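Local coordinates for ubiquitin-conjugating enzyme-like protein (Leishmania mexicana, PDB 6ZM3), which probably acts as a ubiquitin E2 variant, supporting a partner ubiquitin-conjugating enzyme in the assembly of ubiquitin chains, at residues Asn10-Leu13 / Leu14-Leu17; Asp69-Tyr72 / Pro73-Pro76; Ala125-Gln128 / Asn129-Leu132. All coordinates share one frame; numbering follows the deposited sequence. Where two conformers were deposited one is given.

Interaction 1: Asn10-Leu13 / Leu14-Leu17; sequences NFRL and LEEL
Asn-10 meets Leu-14 through its main chain: Leu-14 N donates to Asn-10 O at 2.9 Å, the first of four successive i to i+4 bonds. Phe-11 O receives Glu-15 N in the same way. Its ring lies alongside the Leu-14 side chain, both pointing the same way, with Phe-11 CD1 3.8 Å from Leu-14 CD1; both CG atoms sit opposite their own carbonyl carbons.

Arg-12 makes the ionic contact. With CG trans to the backbone N (chi1 170°) and the chain bent at chi2, its guanidinium reaches forward along the helix, to Glu-16 one turn on, and NE meets Glu-16 OE2 at 2.9 Å in a salt bridge. The N-H points at the oxygen with an angle of 159°, and the oxygen lies near the guanidinium plane, yet NE stands above the carboxylate plane. Tyr-72 OH also binds OE2, while Met-113 N binds OE1, fixing the carboxylate's rotation; Arg-12 NH1 is held by Arg-109 O.

Leu-13 O closes the series with Leu-17 N at 2.7 Å, and both leucines pack on Trp-45 of strand 44-50. This is an i to i+4 Arg-Glu bridge on the N-terminal alpha-helix of the UBC fold.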
# COMPACT_ATOMS: atom_id res chain seq x y z
N ASN B 10 -28.62 -3.73 7.14
CA ASN B 10 -27.72 -4.77 7.61
C ASN B 10 -27.79 -5.95 6.64
O ASN B 10 -26.77 -6.57 6.37
CB ASN B 10 -28.02 -5.18 9.06
CG ASN B 10 -27.78 -4.10 10.08
OD1 ASN B 10 -27.15 -3.09 9.78
ND2 ASN B 10 -28.28 -4.30 11.30
N PHE B 11 -28.98 -6.28 6.13
CA PHE B 11 -29.10 -7.41 5.22
C PHE B 11 -28.61 -7.09 3.81
O PHE B 11 -28.09 -7.95 3.14
CB PHE B 11 -30.53 -7.96 5.19
CG PHE B 11 -30.87 -8.75 6.43
CD1 PHE B 11 -30.32 -10.02 6.63
CD2 PHE B 11 -31.65 -8.21 7.43
CE1 PHE B 11 -30.61 -10.74 7.78
CE2 PHE B 11 -31.97 -8.94 8.57
CZ PHE B 11 -31.44 -10.21 8.75
N ARG B 12 -28.76 -5.83 3.37
CA ARG B 12 -28.10 -5.39 2.15
C ARG B 12 -26.58 -5.58 2.25
O ARG B 12 -25.96 -6.09 1.32
CB ARG B 12 -28.52 -3.96 1.81
CG ARG B 12 -27.70 -3.33 0.68
CD ARG B 12 -27.69 -4.13 -0.61
NE ARG B 12 -26.94 -3.24 -1.47
CZ ARG B 12 -27.48 -2.31 -2.26
NH1 ARG B 12 -28.80 -2.22 -2.36
NH2 ARG B 12 -26.68 -1.52 -2.96
N LEU B 13 -25.99 -5.18 3.38
CA LEU B 13 -24.54 -5.26 3.50
C LEU B 13 -24.08 -6.71 3.65
O LEU B 13 -23.05 -7.08 3.09
CB LEU B 13 -24.12 -4.35 4.65
CG LEU B 13 -24.12 -2.86 4.29
CD1 LEU B 13 -24.00 -2.03 5.55
CD2 LEU B 13 -22.99 -2.53 3.34
N LEU B 14 -24.89 -7.55 4.33
CA LEU B 14 -24.61 -8.99 4.31
C LEU B 14 -24.63 -9.54 2.88
O LEU B 14 -23.87 -10.45 2.56
CB LEU B 14 -25.63 -9.73 5.18
CG LEU B 14 -25.37 -9.66 6.68
CD1 LEU B 14 -26.64 -9.90 7.49
CD2 LEU B 14 -24.28 -10.64 7.10
N GLU B 15 -25.58 -9.08 2.05
CA GLU B 15 -25.63 -9.52 0.66
C GLU B 15 -24.33 -9.16 -0.05
O GLU B 15 -23.73 -9.95 -0.77
CB GLU B 15 -26.83 -8.89 -0.08
CG GLU B 15 -26.95 -9.36 -1.53
CD GLU B 15 -28.28 -9.01 -2.16
OE1 GLU B 15 -28.62 -7.82 -2.19
OE2 GLU B 15 -29.00 -9.93 -2.59
N GLU B 16 -23.90 -7.91 0.07
CA GLU B 16 -22.65 -7.49 -0.57
C GLU B 16 -21.45 -8.23 0.03
O GLU B 16 -20.53 -8.54 -0.69
CB GLU B 16 -22.52 -5.97 -0.45
CG GLU B 16 -23.57 -5.25 -1.27
CD GLU B 16 -23.29 -3.76 -1.46
OE1 GLU B 16 -22.22 -3.39 -2.01
OE2 GLU B 16 -24.12 -3.00 -1.02
N LEU B 17 -21.44 -8.46 1.35
CA LEU B 17 -20.34 -9.24 1.92
C LEU B 17 -20.25 -10.59 1.19
O LEU B 17 -19.16 -11.02 0.79
CB LEU B 17 -20.62 -9.41 3.42
CG LEU B 17 -19.61 -10.24 4.21
CD1 LEU B 17 -18.28 -9.49 4.36
CD2 LEU B 17 -20.18 -10.59 5.60

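Interaction 2: Asp69-Tyr72 / Pro73-Pro76; sequences DENY and PKVP
Pro-73 CB sits squarely over one face of the Tyr-72 ring, 3.8 Å from its centroid and only 2° off the ring normal, a CH-pi contact between chain neighbours. The cis peptide bond joining them makes this possible, because it swings the pyrrolidine ring back over the aromatic one. Tyr-72 CG lies trans to its backbone N (chi1 -176°), which brings the ring beneath Pro-73 CA as well, 3.4 Å from CG.

The bend is pinned by Asn-71 O, which takes two backbone donors. Lys-74 N lies 2.7 Å from Asn-71 O, in the carbonyl plane, whereas Val-75 N, 3.3 Å from the same Asn-71 O, comes from above it. Alongside them, Val-75 CG2 packs on Asn-71 CB at 3.8 Å. Val-75 O is buried here and has no polar partner in the model.

Just upstream, Tyr-72 N bonds to Asp-69 O and closes a type I turn. Farther out, the Tyr-72 ring packs on Leu-13 and Arg-12 of helix 9-22, Pro-73 O accepts from Trp-107 NE1, and Pro-76 packs on that tryptophan and on Arg-98.

Cis Pro-73 as third residue, between the Asn-71 O and Lys-74 N ends, gives a type VIa turn. It forms the start of the YPxxPP signature that links two sheet strands in the ubiquitin-conjugating fold.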
# COMPACT_ATOMS: atom_id res chain seq x y z
N ASP B 69 -23.32 4.57 5.91
CA ASP B 69 -23.89 5.10 7.14
C ASP B 69 -25.27 4.48 7.40
O ASP B 69 -25.68 3.56 6.71
CB ASP B 69 -23.89 6.63 7.15
CG ASP B 69 -24.87 7.28 6.19
OD1 ASP B 69 -25.22 6.64 5.13
OD2 ASP B 69 -25.26 8.43 6.49
N GLU B 70 -25.96 5.00 8.42
CA GLU B 70 -27.30 4.57 8.83
C GLU B 70 -28.24 4.36 7.64
O GLU B 70 -29.11 3.49 7.71
CB GLU B 70 -28.08 5.65 9.58
CG GLU B 70 -27.61 5.94 10.98
CD GLU B 70 -26.96 7.31 11.06
OE1 GLU B 70 -27.59 8.30 10.63
OE2 GLU B 70 -25.84 7.39 11.56
N ASN B 71 -28.12 5.20 6.60
CA ASN B 71 -29.16 5.27 5.59
C ASN B 71 -28.76 4.53 4.31
O ASN B 71 -29.56 4.49 3.39
CB ASN B 71 -29.70 6.69 5.39
CG ASN B 71 -30.33 7.29 6.64
OD1 ASN B 71 -30.19 8.47 6.91
ND2 ASN B 71 -31.05 6.49 7.40
N TYR B 72 -27.56 3.90 4.24
CA TYR B 72 -27.20 3.08 3.10
C TYR B 72 -28.19 1.92 2.96
O TYR B 72 -28.59 1.38 4.00
CB TYR B 72 -25.82 2.46 3.26
CG TYR B 72 -25.32 1.66 2.07
CD1 TYR B 72 -24.81 2.29 0.95
CD2 TYR B 72 -25.33 0.25 2.07
CE1 TYR B 72 -24.33 1.59 -0.14
CE2 TYR B 72 -24.86 -0.46 0.97
CZ TYR B 72 -24.33 0.20 -0.13
OH TYR B 72 -23.83 -0.43 -1.24
N PRO B 73 -28.61 1.48 1.74
CA PRO B 73 -28.33 2.14 0.47
C PRO B 73 -29.44 3.10 0.00
O PRO B 73 -29.61 3.26 -1.20
CB PRO B 73 -28.29 0.94 -0.48
CG PRO B 73 -29.36 0.02 0.04
CD PRO B 73 -29.45 0.29 1.52
N LYS B 74 -30.20 3.67 0.95
CA LYS B 74 -31.26 4.62 0.61
C LYS B 74 -30.62 5.88 0.04
O LYS B 74 -31.10 6.43 -0.96
CB LYS B 74 -32.20 4.90 1.78
CG LYS B 74 -33.28 3.84 1.98
CD LYS B 74 -34.48 4.30 2.79
CE LYS B 74 -34.41 3.95 4.26
NZ LYS B 74 -33.38 4.74 4.98
N VAL B 75 -29.49 6.26 0.65
CA VAL B 75 -28.61 7.30 0.12
C VAL B 75 -27.28 6.66 -0.26
O VAL B 75 -26.97 5.56 0.20
CB VAL B 75 -28.43 8.44 1.14
CG1 VAL B 75 -29.76 9.07 1.53
CG2 VAL B 75 -27.68 7.98 2.38
N PRO B 76 -26.43 7.28 -1.12
CA PRO B 76 -25.24 6.59 -1.62
C PRO B 76 -24.20 6.35 -0.51
O PRO B 76 -24.25 6.98 0.55
CB PRO B 76 -24.70 7.55 -2.70
CG PRO B 76 -25.87 8.48 -3.00
CD PRO B 76 -26.57 8.64 -1.67

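Interaction 3: Ala125-Gln128 / Asn129-Leu132; sequences AQPQ and NRKL
The backbone coils through two consecutive turns: Gln-126 O accepts from both Asn-129 N and Arg-130 N, and a type I beta turn then runs from Asn-129 to Leu-132, closed by Leu-132 N on Asn-129 O at 3.0 Å. In this UBC-fold protein the double turn leads the chain out of helix 113-125.

The two donors on Gln-126 O arrive differently. Arg-130 N, 3.0 Å from Gln-126 O, lies nearly in line with the C=O bond, while Asn-129 N, 3.1 Å from the same oxygen, stands 63° out of the carbonyl plane. The shared acceptor therefore holds both the i+3 and the i+4 residue. Pro-127, with phi of -59°, fits the first turn.

Among the side chains, Asn-129 lies most deeply. Its ND2 hydrogen-bonds to Glu-123 O in the last turn of helix 113-125, so the amide ties the loop back to the helix, and the residue also packs on Pro-88. The Gln-126 side chain runs beside it in the same direction, with CB 4.0 Å from Asn-129 ND2. Gln-128 flanks it too: its CG is wedged between its own N and carbonyl carbon (chi1 69°), and its NE2 makes a weak bond to Asn-129 OD1 at 2.7 Å. The donor angle there is poor, and the two amide planes are inclined steeply to each other.

Beyond the coil, Leu-132 packs on Asn-86 and Pro-88, and Arg-130 is backbone-bonded to Thr-56, which joins the turn to two other loops. The Arg-130 side chain bends at chi3 and folds back over the first turn, where NH2 comes 4.1 Å from Pro-127 CG. Its NE makes a weak but nearly straight bond to Ala-125 O, 3.3 Å long, with that oxygen in the guanidinium plane.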
# COMPACT_ATOMS: atom_id res chain seq x y z
N ALA B 125 -11.46 6.05 -17.85
CA ALA B 125 -11.20 5.55 -19.19
C ALA B 125 -11.88 6.45 -20.23
O ALA B 125 -11.63 6.27 -21.41
CB ALA B 125 -11.73 4.14 -19.33
N GLN B 126 -12.82 7.30 -19.79
CA GLN B 126 -13.57 8.20 -20.66
C GLN B 126 -12.60 8.95 -21.56
O GLN B 126 -11.47 9.27 -21.16
CB GLN B 126 -14.35 9.24 -19.85
CG GLN B 126 -15.51 8.69 -19.04
CD GLN B 126 -16.61 8.18 -19.93
OE1 GLN B 126 -16.63 7.02 -20.33
NE2 GLN B 126 -17.53 9.07 -20.29
N PRO B 127 -13.00 9.31 -22.81
CA PRO B 127 -12.08 10.01 -23.70
C PRO B 127 -11.61 11.33 -23.07
O PRO B 127 -10.47 11.73 -23.26
CB PRO B 127 -12.89 10.17 -25.01
CG PRO B 127 -13.97 9.10 -24.90
CD PRO B 127 -14.32 9.07 -23.42
N GLN B 128 -12.48 11.98 -22.30
CA GLN B 128 -12.17 13.30 -21.78
C GLN B 128 -11.18 13.23 -20.62
O GLN B 128 -10.42 14.17 -20.40
CB GLN B 128 -13.44 14.06 -21.42
CG GLN B 128 -14.20 13.52 -20.21
CD GLN B 128 -14.90 14.64 -19.47
OE1 GLN B 128 -15.32 15.63 -20.07
NE2 GLN B 128 -15.02 14.52 -18.16
N ASN B 129 -11.18 12.12 -19.86
CA ASN B 129 -10.49 12.08 -18.58
C ASN B 129 -9.21 11.26 -18.68
O ASN B 129 -8.32 11.41 -17.85
CB ASN B 129 -11.37 11.50 -17.45
CG ASN B 129 -12.62 12.30 -17.16
OD1 ASN B 129 -12.64 13.51 -17.33
ND2 ASN B 129 -13.67 11.63 -16.71
N ARG B 130 -9.10 10.43 -19.72
CA ARG B 130 -8.02 9.46 -19.86
C ARG B 130 -6.66 10.13 -20.06
O ARG B 130 -5.64 9.45 -20.14
CB ARG B 130 -8.41 8.39 -20.89
CG ARG B 130 -8.07 8.69 -22.34
CD ARG B 130 -7.98 7.41 -23.16
NE ARG B 130 -9.28 7.01 -23.67
CZ ARG B 130 -9.59 6.79 -24.95
NH1 ARG B 130 -8.68 6.89 -25.90
NH2 ARG B 130 -10.83 6.45 -25.27
N LYS B 131 -6.62 11.47 -20.11
CA LYS B 131 -5.36 12.15 -20.34
C LYS B 131 -5.08 13.15 -19.24
O LYS B 131 -4.10 13.86 -19.34
CB LYS B 131 -5.33 12.87 -21.70
CG LYS B 131 -5.35 11.95 -22.91
CD LYS B 131 -5.63 12.65 -24.22
CE LYS B 131 -5.85 11.65 -25.33
NZ LYS B 131 -7.22 11.07 -25.29
N LEU B 132 -5.95 13.22 -18.21
CA LEU B 132 -5.72 14.13 -17.11
C LEU B 132 -4.38 13.78 -16.48
O LEU B 132 -4.09 12.62 -16.23
CB LEU B 132 -6.88 14.03 -16.11
CG LEU B 132 -8.24 14.53 -16.63
CD1 LEU B 132 -9.36 14.22 -15.65
CD2 LEU B 132 -8.23 16.03 -16.90

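How the interactions relate
Interactions 1, 2 and 3 follow one another along the chain without overlap. The first two are neighbours, with centres 12 Å apart on the same side of the chain's centre: helix 9-22 rests against the loop between strands 61-67 and 78-81. Leu-13 CD2 packs on Tyr-72 CE2 at 3.7 Å, and Arg-12 NH1 packs against Pro-73 CG at 3.3 Å. Interaction 3, in the loop after helix 113-125, lies across the molecule, its centre 33 Å from that of interaction 1 and 30 Å from that of interaction 2, with no contact to either. One pair thus fastens the N-terminal helix to the sheet's connecting loop, while the third shapes the chain at the fold's far end.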